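Local structure of putative adhesin (Bacteroides thetaiotaomicron, 4QDG) at residues R53-T56 against G57-Q61. The protein is a putative adhesin of the FimB/Mfa2 family, probably a lipid-modified outer-membrane protein that serves as an anchor or component of pili. Sequence-based numbering, arbitrary orientation.
Sequences RIVT and GTELQ
V55, at the end of strand 49-55, meets L60 and E59 where the chain leaves the strand and curls into a turn with helical backbone angles. The tight part is the leucine end: CG1 of V55 lies 3.8 Å from L60 CD2, while the other leucine methyl, CD1, reaches the strand backbone and sits 3.4 Å from V55 O. L60 therefore straddles the strand end, one methyl on the valine side chain and one on its carbonyl. Y65 touches both V55 and L60, and L38 of the neighbouring strand 38-44 also packs on the buried leucine.

V55 CG1 is shared with the exposed, solvent-side E59. The E59 side chain, bent about CB-CG (chi2 -109°), turns back toward the strand and crosses V55 obliquely, with OE2 3.5 Å from V55 CG1. This is a van der Waals approach of a carboxylate to a methyl, and no hydrogen bond joins the two segments. The exposed T56 points away from 57-61, and its side chain touches C37; it lies about 7 Å from the bound magnesium ion, whose ligands include C37.

Within 57-61, Q61 N donates to T58 O at 3.0 Å, closing the turn. The arrangement is a type I beta turn at the surface of this fimbrillin-superfamily beta fold, just after strand 49-55 on the way to strand 67-70.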
# COMPACT_ATOMS: atom_id res chain seq x y z
N ARG A 53 17.47 14.41 3.91
CA ARG A 53 17.69 13.94 5.27
C ARG A 53 17.18 12.52 5.37
O ARG A 53 16.04 12.25 5.00
CB ARG A 53 17.00 14.85 6.31
CG ARG A 53 17.64 16.21 6.52
CD ARG A 53 18.74 16.22 7.58
NE ARG A 53 19.32 17.56 7.73
CZ ARG A 53 20.24 18.08 6.92
NH1 ARG A 53 20.71 17.38 5.90
NH2 ARG A 53 20.70 19.30 7.14
N ILE A 54 18.02 11.60 5.84
CA ILE A 54 17.62 10.21 5.97
C ILE A 54 17.66 9.82 7.44
O ILE A 54 18.65 10.10 8.11
CB ILE A 54 18.50 9.31 5.05
CG1 ILE A 54 17.99 9.43 3.59
CG2 ILE A 54 18.49 7.84 5.51
CD1 ILE A 54 19.05 9.44 2.57
N VAL A 55 16.56 9.23 7.96
CA VAL A 55 16.48 8.80 9.36
C VAL A 55 16.12 7.30 9.42
O VAL A 55 15.06 6.91 8.93
CB VAL A 55 15.49 9.64 10.21
CG1 VAL A 55 15.58 9.26 11.68
CG2 VAL A 55 15.75 11.13 10.04
N THR A 56 16.99 6.47 10.04
CA THR A 56 16.80 5.02 10.14
C THR A 56 16.83 4.49 11.59
O THR A 56 16.48 3.33 11.81
CB THR A 56 17.86 4.27 9.31
OG1 THR A 56 19.16 4.79 9.61
CG2 THR A 56 17.59 4.32 7.80
N GLY A 57 17.19 5.35 12.54
CA GLY A 57 17.31 5.00 13.95
C GLY A 57 16.04 4.70 14.74
O GLY A 57 14.95 4.62 14.19
N THR A 58 16.21 4.52 16.07
CA THR A 58 15.15 4.21 17.04
C THR A 58 14.31 5.46 17.36
O THR A 58 13.20 5.33 17.89
CB THR A 58 15.74 3.60 18.33
OG1 THR A 58 16.56 4.56 19.00
CG2 THR A 58 16.53 2.31 18.07
N GLU A 59 14.85 6.66 17.06
CA GLU A 59 14.19 7.95 17.31
C GLU A 59 12.84 8.04 16.58
O GLU A 59 12.00 8.85 16.99
CB GLU A 59 15.09 9.14 16.94
CG GLU A 59 15.48 9.23 15.46
CD GLU A 59 16.93 8.90 15.16
OE1 GLU A 59 17.39 7.80 15.54
OE2 GLU A 59 17.62 9.75 14.54
N LEU A 60 12.62 7.20 15.53
CA LEU A 60 11.37 7.21 14.77
C LEU A 60 10.24 6.55 15.56
O LEU A 60 9.07 6.79 15.27
CB LEU A 60 11.53 6.53 13.40
CG LEU A 60 12.41 7.23 12.37
CD1 LEU A 60 12.51 6.41 11.16
CD2 LEU A 60 11.87 8.59 12.00
N GLN A 61 10.58 5.74 16.55
CA GLN A 61 9.64 5.05 17.43
C GLN A 61 9.20 6.00 18.55
O GLN A 61 8.24 5.71 19.26
CB GLN A 61 10.24 3.75 17.99
CG GLN A 61 10.24 2.60 16.98
CD GLN A 61 11.51 2.55 16.16
OE1 GLN A 61 12.57 2.16 16.63
NE2 GLN A 61 11.42 2.88 14.88